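Local coordinates for protein alpha-L-rhamnosidase (Klebsiella oxytoca, PDB 4XHC) that probably hydrolyses terminal alpha-L-rhamnose from glycosides as a family GH78 alpha-L-rhamnosidase and holds L-rhamnose in the pocket of its catalytic domain, at residues A[48-53]-A[231-236]; A[62-67]-A[74-79]; A[347-352]-A[369-374]; A[446-451]-A[479-484]. All blocks are in the same frame, centred on the assembly; numbering follows the deposited sequence.

Interaction 1: A[48-53]-A[231-236]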
# COMPACT_ATOMS: atom_id res chain seq x y z
N PRO A 48 27.03 -8.98 10.66
CA PRO A 48 27.75 -8.61 9.44
C PRO A 48 27.19 -7.39 8.69
O PRO A 48 26.00 -7.04 8.80
CB PRO A 48 27.59 -9.86 8.57
CG PRO A 48 26.27 -10.43 8.98
CD PRO A 48 26.07 -10.07 10.43
N ALA A 49 28.06 -6.73 7.92
CA ALA A 49 27.65 -5.67 7.01
C ALA A 49 27.03 -6.31 5.76
O ALA A 49 27.47 -7.39 5.33
CB ALA A 49 28.83 -4.79 6.65
N LEU A 50 26.01 -5.66 5.21
CA LEU A 50 25.36 -6.14 4.00
C LEU A 50 25.90 -5.39 2.80
O LEU A 50 26.05 -4.18 2.84
CB LEU A 50 23.86 -5.91 4.10
CG LEU A 50 23.13 -6.67 5.21
CD1 LEU A 50 21.69 -6.19 5.34
CD2 LEU A 50 23.18 -8.16 4.92
N SER A 51 26.20 -6.10 1.73
CA SER A 51 26.57 -5.46 0.48
C SER A 51 25.31 -5.27 -0.36
O SER A 51 24.49 -6.17 -0.48
CB SER A 51 27.60 -6.29 -0.28
OG SER A 51 26.98 -7.35 -0.99
N ARG A 52 25.18 -4.09 -0.95
CA ARG A 52 24.01 -3.71 -1.75
C ARG A 52 24.50 -3.50 -3.18
O ARG A 52 25.51 -2.85 -3.39
CB ARG A 52 23.39 -2.44 -1.13
CG ARG A 52 22.38 -1.66 -1.98
CD ARG A 52 21.79 -0.47 -1.21
NE ARG A 52 21.01 -0.91 -0.04
CZ ARG A 52 19.69 -0.72 0.14
NH1 ARG A 52 18.94 -0.05 -0.74
NH2 ARG A 52 19.12 -1.20 1.25
N GLN A 53 23.80 -4.06 -4.16
CA GLN A 53 24.25 -4.01 -5.56
C GLN A 53 23.10 -4.00 -6.58
O GLN A 53 22.27 -4.91 -6.58
CB GLN A 53 25.17 -5.20 -5.82
CG GLN A 53 25.67 -5.29 -7.25
CD GLN A 53 26.95 -6.10 -7.37
OE1 GLN A 53 27.27 -6.93 -6.51
NE2 GLN A 53 27.69 -5.86 -8.44
N MET A 231 22.11 -16.00 3.07
CA MET A 231 23.07 -15.37 3.98
C MET A 231 22.88 -13.86 4.07
O MET A 231 23.25 -13.13 3.16
CB MET A 231 24.51 -15.70 3.57
CG MET A 231 24.94 -17.11 3.94
SD MET A 231 26.59 -17.55 3.37
CE MET A 231 27.59 -16.50 4.43
N GLN A 232 22.28 -13.42 5.17
CA GLN A 232 21.94 -12.01 5.39
C GLN A 232 22.52 -11.61 6.75
O GLN A 232 23.70 -11.87 6.99
CB GLN A 232 20.42 -11.82 5.31
CG GLN A 232 19.81 -12.22 3.97
CD GLN A 232 20.13 -11.24 2.85
OE1 GLN A 232 20.28 -10.03 3.09
NE2 GLN A 232 20.22 -11.75 1.63
N GLU A 233 21.73 -10.98 7.63
CA GLU A 233 22.23 -10.64 8.97
C GLU A 233 22.23 -11.86 9.89
O GLU A 233 22.87 -11.86 10.95
CB GLU A 233 21.45 -9.46 9.58
CG GLU A 233 21.98 -8.12 9.08
CD GLU A 233 21.14 -6.92 9.50
OE1 GLU A 233 19.92 -6.94 9.25
OE2 GLU A 233 21.71 -5.95 10.05
N VAL A 234 21.51 -12.90 9.46
CA VAL A 234 21.64 -14.26 9.99
C VAL A 234 21.55 -15.23 8.81
O VAL A 234 21.32 -14.81 7.68
CB VAL A 234 20.52 -14.60 11.01
CG1 VAL A 234 20.56 -13.64 12.19
CG2 VAL A 234 19.14 -14.58 10.36
N PHE A 235 21.74 -16.52 9.07
CA PHE A 235 21.45 -17.55 8.07
C PHE A 235 19.94 -17.74 7.98
O PHE A 235 19.36 -18.51 8.74
CB PHE A 235 22.09 -18.89 8.46
CG PHE A 235 23.58 -18.95 8.27
CD1 PHE A 235 24.13 -19.21 7.03
CD2 PHE A 235 24.43 -18.79 9.35
CE1 PHE A 235 25.50 -19.30 6.86
CE2 PHE A 235 25.81 -18.86 9.18
CZ PHE A 235 26.34 -19.12 7.94
N GLU A 236 19.28 -17.04 7.06
CA GLU A 236 17.82 -17.15 6.94
C GLU A 236 17.45 -18.48 6.28
O GLU A 236 18.19 -18.97 5.44
CB GLU A 236 17.26 -16.00 6.11
CG GLU A 236 17.49 -14.63 6.73
CD GLU A 236 16.79 -13.50 5.98
OE1 GLU A 236 15.98 -13.79 5.06
OE2 GLU A 236 17.03 -12.32 6.32
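Q232, just past the end of helix 214-230, meets both L50 and P48. Its side chain leaves with CG beside the backbone N (chi1 -60°) and bends at chi2, which brings OE1 back to CD2 of L50 at 3.9 Å; the two side chains cross at about a right angle. This is a methyl group against an amide oxygen, not a polar bond. The other end of the amide is engaged outside the contact, NE2 donating to the backbone oxygens of N229 and V199. The Q232 carbonyl O faces CG of the P48 ring at 3.6 Å and also accepts from the S201 hydroxyl. A tight local turn follows, with Q232 N bonded to V234 O at 3.0 Å. E233 comes next. Its CG lies 4.2 Å from CD1 of L50, while the extended chain beyond takes OE2 to a salt bridge with R47, the residue before P48. The E233 carbonyl O is 3.7 Å from CD of P48, so the proline ring rests on two successive carbonyl oxygens of the loop. The segment ends at E236, immediately before D237 of the rhamnose pocket. The two segments meet by van der Waals contact alone; Q232 NE2 and E233 OE2 find their polar partners outside them. This is consistent with a seam between the beta-rich N-terminal part and the helical domain, in which the lead-in to edge strand 51-55 of a beta sheet lies against a loop of the (alpha/alpha)6 barrel typical of GH78 enzymes.

Interaction 2: A[62-67]-A[74-79]; sequences EAHADA and RAEPVS
R74 sends CG opposite its backbone N (chi1 -170°) and then folds at chi3 (71°), laying its guanidinium beside H64 and within reach of D66, whose own CG is likewise turned away from the backbone N. R74 NH1 donates to D66 OD2 at 2.9 Å, nearly in the guanidinium plane but from above the carboxylate plane. On its own strand R74 NE bonds E76 OE2 at 2.8 Å, using the anti lone pair of that oxygen. One face of the guanidinium carries CB of H64, 3.8 Å from NH2, and the imidazole plane is only 8° from that of the guanidinium. CD2 of H64 in turn touches CG of E76 at 3.8 Å.

Beneath these side chains runs an antiparallel hairpin. E62 with E76 and H64 with R74 are hydrogen-bonded pairs, exemplified by E62 N to E76 O at 3.0 Å; A63 with A75 between them is a non-hydrogen-bonded pair whose methyls lie on the other face. Farther along, V78 and S79 both face V60 in a classic beta bulge, and V78 CG1 rests on CG of E62 at 3.8 Å. OD1 of D66 is held by A68 N in the connecting turn. The D66-R74-E76 salt-bridge network thus ties the turn end of this surface hairpin to its edge strand, and the shared cation probably eases repulsion between two carboxylates 7.0 Å apart (D66 OD2 to E76 OE2).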
# COMPACT_ATOMS: atom_id res chain seq x y z
N GLU A 62 5.16 -12.51 -21.37
CA GLU A 62 3.74 -12.81 -21.26
C GLU A 62 3.55 -14.23 -20.80
O GLU A 62 4.25 -15.14 -21.27
CB GLU A 62 3.03 -12.63 -22.60
CG GLU A 62 2.63 -11.20 -22.91
CD GLU A 62 1.84 -11.08 -24.20
OE1 GLU A 62 1.40 -12.13 -24.74
OE2 GLU A 62 1.66 -9.93 -24.67
N ALA A 63 2.58 -14.43 -19.91
CA ALA A 63 2.29 -15.74 -19.34
C ALA A 63 1.29 -16.47 -20.20
O ALA A 63 0.33 -15.87 -20.67
CB ALA A 63 1.75 -15.57 -17.93
N HIS A 64 1.50 -17.76 -20.41
CA HIS A 64 0.53 -18.60 -21.11
C HIS A 64 0.29 -19.85 -20.27
O HIS A 64 1.25 -20.51 -19.86
CB HIS A 64 1.02 -18.97 -22.51
CG HIS A 64 1.07 -17.80 -23.46
ND1 HIS A 64 -0.04 -17.35 -24.15
CD2 HIS A 64 2.09 -16.99 -23.82
CE1 HIS A 64 0.30 -16.32 -24.90
NE2 HIS A 64 1.59 -16.07 -24.71
N ALA A 65 -0.97 -20.15 -19.98
CA ALA A 65 -1.32 -21.36 -19.23
C ALA A 65 -0.91 -22.58 -20.04
O ALA A 65 -1.31 -22.73 -21.19
CB ALA A 65 -2.82 -21.39 -18.93
N ASP A 66 -0.09 -23.44 -19.44
CA ASP A 66 0.51 -24.58 -20.12
C ASP A 66 0.61 -25.76 -19.15
O ASP A 66 1.40 -25.72 -18.21
CB ASP A 66 1.91 -24.20 -20.65
CG ASP A 66 2.54 -25.28 -21.54
OD1 ASP A 66 2.04 -26.42 -21.56
OD2 ASP A 66 3.54 -24.98 -22.22
N ALA A 67 -0.19 -26.80 -19.40
CA ALA A 67 -0.22 -27.99 -18.53
C ALA A 67 1.19 -28.60 -18.28
O ALA A 67 1.49 -29.02 -17.17
CB ALA A 67 -1.17 -29.04 -19.09
N ARG A 74 4.00 -20.78 -18.65
CA ARG A 74 5.17 -20.60 -19.52
C ARG A 74 5.36 -19.14 -19.89
O ARG A 74 4.39 -18.44 -20.21
CB ARG A 74 4.99 -21.43 -20.80
CG ARG A 74 6.23 -21.52 -21.69
CD ARG A 74 5.93 -22.21 -23.03
NE ARG A 74 5.12 -21.35 -23.90
CZ ARG A 74 3.84 -21.55 -24.25
NH1 ARG A 74 3.17 -22.62 -23.83
NH2 ARG A 74 3.24 -20.68 -25.05
N ALA A 75 6.61 -18.68 -19.88
CA ALA A 75 6.96 -17.31 -20.27
C ALA A 75 7.35 -17.24 -21.75
O ALA A 75 8.03 -18.14 -22.26
CB ALA A 75 8.10 -16.79 -19.41
N GLU A 76 6.91 -16.19 -22.44
CA GLU A 76 7.33 -15.88 -23.82
C GLU A 76 7.83 -14.45 -23.85
O GLU A 76 7.09 -13.55 -23.45
CB GLU A 76 6.16 -16.02 -24.81
CG GLU A 76 5.63 -17.45 -25.02
CD GLU A 76 6.60 -18.37 -25.76
OE1 GLU A 76 7.34 -17.90 -26.65
OE2 GLU A 76 6.62 -19.59 -25.45
N PRO A 77 9.08 -14.22 -24.30
CA PRO A 77 9.59 -12.84 -24.39
C PRO A 77 8.83 -12.02 -25.42
O PRO A 77 8.57 -12.52 -26.51
CB PRO A 77 11.05 -13.02 -24.84
CG PRO A 77 11.40 -14.44 -24.53
CD PRO A 77 10.12 -15.21 -24.65
N VAL A 78 8.44 -10.79 -25.07
CA VAL A 78 7.73 -9.92 -26.02
C VAL A 78 8.45 -8.62 -26.36
O VAL A 78 8.28 -8.11 -27.46
CB VAL A 78 6.29 -9.60 -25.56
CG1 VAL A 78 5.54 -10.89 -25.28
CG2 VAL A 78 6.28 -8.66 -24.36
N SER A 79 9.23 -8.08 -25.43
CA SER A 79 10.07 -6.92 -25.74
C SER A 79 11.25 -6.79 -24.79
O SER A 79 11.28 -7.38 -23.71
CB SER A 79 9.23 -5.62 -25.71
OG SER A 79 8.94 -5.19 -24.38

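Interaction 3: A[347-352]-A[369-374]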
# COMPACT_ATOMS: atom_id res chain seq x y z
N GLY A 347 15.23 -47.53 27.45
CA GLY A 347 16.18 -46.74 26.65
C GLY A 347 15.67 -46.38 25.27
O GLY A 347 16.46 -45.95 24.42
N VAL A 348 14.36 -46.52 25.05
CA VAL A 348 13.74 -46.09 23.80
C VAL A 348 12.96 -44.80 24.01
O VAL A 348 12.26 -44.65 25.00
CB VAL A 348 12.75 -47.14 23.28
CG1 VAL A 348 12.22 -46.72 21.92
CG2 VAL A 348 13.40 -48.51 23.21
N VAL A 349 13.10 -43.88 23.07
CA VAL A 349 12.41 -42.57 23.14
C VAL A 349 10.89 -42.71 23.05
O VAL A 349 10.39 -43.38 22.16
CB VAL A 349 12.89 -41.68 21.98
CG1 VAL A 349 11.98 -40.49 21.78
CG2 VAL A 349 14.30 -41.20 22.23
N ARG A 350 10.16 -42.08 23.98
CA ARG A 350 8.70 -42.13 23.98
C ARG A 350 8.11 -41.43 22.77
O ARG A 350 8.60 -40.39 22.36
CB ARG A 350 8.12 -41.44 25.22
CG ARG A 350 8.22 -42.25 26.49
CD ARG A 350 7.54 -41.54 27.65
NE ARG A 350 8.23 -41.85 28.91
CZ ARG A 350 9.19 -41.11 29.47
NH1 ARG A 350 9.62 -39.98 28.91
NH2 ARG A 350 9.74 -41.52 30.61
N ASP A 351 7.03 -41.98 22.24
CA ASP A 351 6.35 -41.42 21.09
C ASP A 351 5.15 -40.59 21.56
O ASP A 351 4.60 -40.85 22.62
CB ASP A 351 5.91 -42.56 20.16
CG ASP A 351 5.38 -42.08 18.83
OD1 ASP A 351 5.84 -41.03 18.31
OD2 ASP A 351 4.51 -42.78 18.28
N SER A 352 4.74 -39.59 20.78
CA SER A 352 3.48 -38.87 21.04
C SER A 352 3.01 -38.16 19.78
O SER A 352 3.78 -38.02 18.82
CB SER A 352 3.62 -37.87 22.19
OG SER A 352 4.57 -36.87 21.89
N ALA A 369 11.35 -43.67 15.69
CA ALA A 369 12.62 -44.30 15.30
C ALA A 369 13.64 -43.27 14.81
O ALA A 369 14.81 -43.35 15.16
CB ALA A 369 12.38 -45.35 14.23
N ALA A 370 13.20 -42.32 14.00
CA ALA A 370 14.08 -41.26 13.51
C ALA A 370 14.62 -40.44 14.67
O ALA A 370 15.79 -40.11 14.69
CB ALA A 370 13.35 -40.36 12.52
N ALA A 371 13.76 -40.11 15.63
CA ALA A 371 14.18 -39.39 16.83
C ALA A 371 15.21 -40.17 17.66
O ALA A 371 16.17 -39.60 18.17
CB ALA A 371 12.97 -39.06 17.69
N GLN A 372 15.02 -41.48 17.78
CA GLN A 372 16.00 -42.33 18.45
C GLN A 372 17.36 -42.19 17.76
O GLN A 372 18.39 -42.09 18.43
CB GLN A 372 15.53 -43.79 18.42
CG GLN A 372 16.44 -44.77 19.16
CD GLN A 372 16.24 -44.80 20.66
OE1 GLN A 372 15.30 -44.21 21.19
NE2 GLN A 372 17.09 -45.53 21.35
N GLY A 373 17.36 -42.20 16.44
CA GLY A 373 18.58 -42.06 15.66
C GLY A 373 19.23 -40.69 15.83
O GLY A 373 20.45 -40.58 15.89
N VAL A 374 18.42 -39.65 15.91
CA VAL A 374 18.98 -38.32 16.08
C VAL A 374 19.65 -38.20 17.45
O VAL A 374 20.71 -37.61 17.58
CB VAL A 374 17.91 -37.22 15.88
CG1 VAL A 374 18.42 -35.86 16.33
CG2 VAL A 374 17.49 -37.17 14.42
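Q372, on helix 368-389 of the (alpha/alpha)6 barrel, uses its side-chain amide to pin the loop G347-V349 that comes before the helix. Both ends of the amide take part. OE1 accepts from V349 N at 2.9 Å, and NE2 donates to G347 O at 3.2 Å in an almost straight bond (N-H...O 171°) that lies in the carbonyl plane and close to the amide plane. The other NE2 bond goes to L404 O of helix 391-412, so this buried nitrogen has two carbonyl partners and its amide is held against flipping. CG stands opposite the backbone N, and the bend at chi2 (81°) swings the amide out to the loop.

Three neighbouring backbone groups also have partners: V348 N donates to D344 OD1, V349 O accepts from Q368 NE2, and R350 O accepts from R342 NE. Q372 and Q368 thereby tie the loop to the helix, while D344 and R342 brace it from within the connection after helix 322-340. Farther on, the same connection supplies W355, F358 and W361 to the rhamnose pocket. Beside the amide, V348 CG1 lies 4.0 Å from Q372 OE1. The apolar flank is closed by V349, whose CG1 stands 4.4 Å from CB of A371.

Interaction 4: A[446-451]-A[479-484]. With SO4 (sulfate ion), chain D.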
# COMPACT_ATOMS: atom_id res chain seq x y z
N GLN A 446 25.41 -54.60 8.06
CA GLN A 446 23.96 -54.51 8.24
C GLN A 446 23.44 -53.21 7.63
O GLN A 446 22.40 -53.17 6.95
CB GLN A 446 23.57 -54.59 9.73
CG GLN A 446 22.04 -54.59 10.01
CD GLN A 446 21.65 -54.21 11.45
OE1 GLN A 446 22.50 -54.20 12.35
NE2 GLN A 446 20.38 -53.88 11.67
N ARG A 447 24.18 -52.13 7.87
CA ARG A 447 23.82 -50.80 7.41
C ARG A 447 23.88 -50.66 5.90
O ARG A 447 23.04 -50.01 5.29
CB ARG A 447 24.72 -49.76 8.08
CG ARG A 447 24.31 -49.46 9.52
CD ARG A 447 25.21 -48.42 10.19
NE ARG A 447 26.07 -49.03 11.21
CZ ARG A 447 27.38 -48.88 11.30
NH1 ARG A 447 28.05 -48.13 10.43
NH2 ARG A 447 28.04 -49.50 12.27
N ARG A 448 24.88 -51.27 5.28
CA ARG A 448 24.97 -51.29 3.83
C ARG A 448 23.80 -52.08 3.24
O ARG A 448 23.19 -51.65 2.27
CB ARG A 448 26.31 -51.86 3.39
CG ARG A 448 26.68 -51.59 1.95
CD ARG A 448 28.07 -52.09 1.68
NE ARG A 448 28.34 -52.23 0.25
CZ ARG A 448 29.21 -51.50 -0.46
NH1 ARG A 448 29.92 -50.52 0.10
NH2 ARG A 448 29.37 -51.75 -1.75
N GLU A 449 23.48 -53.24 3.84
CA GLU A 449 22.28 -54.03 3.48
C GLU A 449 20.97 -53.23 3.58
O GLU A 449 20.06 -53.44 2.78
CB GLU A 449 22.15 -55.31 4.37
CG GLU A 449 23.20 -56.42 4.15
CD GLU A 449 23.19 -57.52 5.24
OE1 GLU A 449 24.14 -58.35 5.25
OE2 GLU A 449 22.25 -57.56 6.07
N ILE A 450 20.87 -52.33 4.56
CA ILE A 450 19.67 -51.48 4.67
C ILE A 450 19.55 -50.48 3.50
O ILE A 450 18.45 -50.25 2.98
CB ILE A 450 19.64 -50.72 6.02
CG1 ILE A 450 19.33 -51.69 7.16
CG2 ILE A 450 18.58 -49.61 6.03
CD1 ILE A 450 19.68 -51.14 8.52
N MET A 451 20.67 -49.88 3.08
CA MET A 451 20.65 -48.91 2.00
C MET A 451 20.33 -49.59 0.67
O MET A 451 19.65 -49.00 -0.18
CB MET A 451 21.98 -48.16 1.90
CG MET A 451 22.41 -47.43 3.17
SD MET A 451 21.22 -46.29 3.91
CE MET A 451 21.06 -45.06 2.62
N CYS A 479 28.22 -45.55 4.07
CA CYS A 479 28.28 -46.98 3.81
C CYS A 479 29.14 -47.31 2.58
O CYS A 479 29.15 -48.46 2.12
CB CYS A 479 26.88 -47.54 3.62
SG CYS A 479 25.76 -47.25 5.02
N GLY A 480 29.87 -46.33 2.06
CA GLY A 480 30.78 -46.56 0.94
C GLY A 480 30.08 -46.73 -0.40
O GLY A 480 30.67 -47.25 -1.33
N LEU A 481 28.83 -46.27 -0.50
CA LEU A 481 28.06 -46.36 -1.75
C LEU A 481 28.18 -45.05 -2.52
O LEU A 481 27.19 -44.32 -2.69
CB LEU A 481 26.60 -46.68 -1.45
CG LEU A 481 26.37 -48.05 -0.82
CD1 LEU A 481 24.95 -48.17 -0.28
CD2 LEU A 481 26.67 -49.15 -1.83
N ARG A 482 29.39 -44.78 -3.00
CA ARG A 482 29.76 -43.48 -3.58
C ARG A 482 29.10 -43.23 -4.94
O ARG A 482 28.55 -42.16 -5.18
CB ARG A 482 31.28 -43.39 -3.67
CG ARG A 482 31.86 -42.03 -4.06
CD ARG A 482 33.30 -42.17 -4.55
NE ARG A 482 33.76 -40.99 -5.28
CZ ARG A 482 34.18 -39.86 -4.71
NH1 ARG A 482 34.21 -39.72 -3.39
NH2 ARG A 482 34.56 -38.84 -5.48
N ASP A 483 29.16 -44.21 -5.84
CA ASP A 483 28.53 -44.09 -7.15
C ASP A 483 27.01 -43.88 -7.04
O ASP A 483 26.43 -43.11 -7.81
CB ASP A 483 28.84 -45.32 -8.01
CG ASP A 483 30.29 -45.38 -8.47
OD1 ASP A 483 30.86 -44.32 -8.82
OD2 ASP A 483 30.86 -46.49 -8.51
N GLU A 484 26.39 -44.56 -6.08
CA GLU A 484 24.95 -44.44 -5.83
C GLU A 484 24.59 -43.04 -5.31
O GLU A 484 23.52 -42.53 -5.61
CB GLU A 484 24.48 -45.51 -4.83
CG GLU A 484 24.50 -46.96 -5.34
CD GLU A 484 25.89 -47.59 -5.49
OE1 GLU A 484 26.92 -46.99 -5.06
OE2 GLU A 484 25.97 -48.71 -6.05
S SO4 D . 26.94 -54.71 -2.26
O1 SO4 D . 27.95 -55.18 -3.22
O2 SO4 D . 25.64 -55.25 -2.73
O3 SO4 D . 27.35 -55.16 -0.92
O4 SO4 D . 26.88 -53.24 -2.10
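R448 and C479 bring their CA atoms within 5.4 Å, where helix 444-456 passes the turn that ends helix 466-478 in a Schellman motif, with G480 at positive phi as C-prime and L481 as N-cap position of the next helix. R448 carries the polar side. Its CG stands opposite the backbone N (chi1 -164°), and the chain, extended from CG to NE, carries NH1 across to the turn, where it donates to C479 O at 3.0 Å. That bond is bent, 131° at the hydrogen, and the oxygen is tilted from the guanidinium plane by 29°. CD2 of L481 sits over the centre of one guanidinium face, 3.7 Å from CZ. At the edge, a sulfate ion, probably from the crystallisation liquor, takes two donors on one oxygen: NE and NH2 both bond its O4 at 2.9 Å, and NE reaches O3 more loosely. R452 NH2 binds the same ion.

The apolar side lies deeper. M451 touches C479 and L481, its CG 3.8 Å from SG of C479 and its CB 3.7 Å from CD1 of L481. The sulfur of C479 also lies 4.1 Å from CB of R447.

Around this junction, M451 continues onto Y472, A475 and L476 of helix 466-478, C479 and R447 meet V437 of helix 430-438, and I450 packs on that helix and on Y420 of strand 419-420.

In the fold
Interaction 2 is nested along the chain within the long loop closed by interaction 1; interactions 3 and 4 follow in series. The first two involve the beta-rich N-terminal part: strands 51-55 and 59-65 are consecutive but belong to different sheets, and the contact centres lie about 33 Å apart. Interactions 3 and 4 both belong to the helical catalytic domain, about 23 Å between centres and about 11 Å between nearest atoms. They lie across the chain's centre from interaction 1, at about 37 and 39 Å between centres. Interaction 1 probably marks the domain junction, interaction 2 a distant sheet edge, and the last two the barrel's interhelix connections; none touches another.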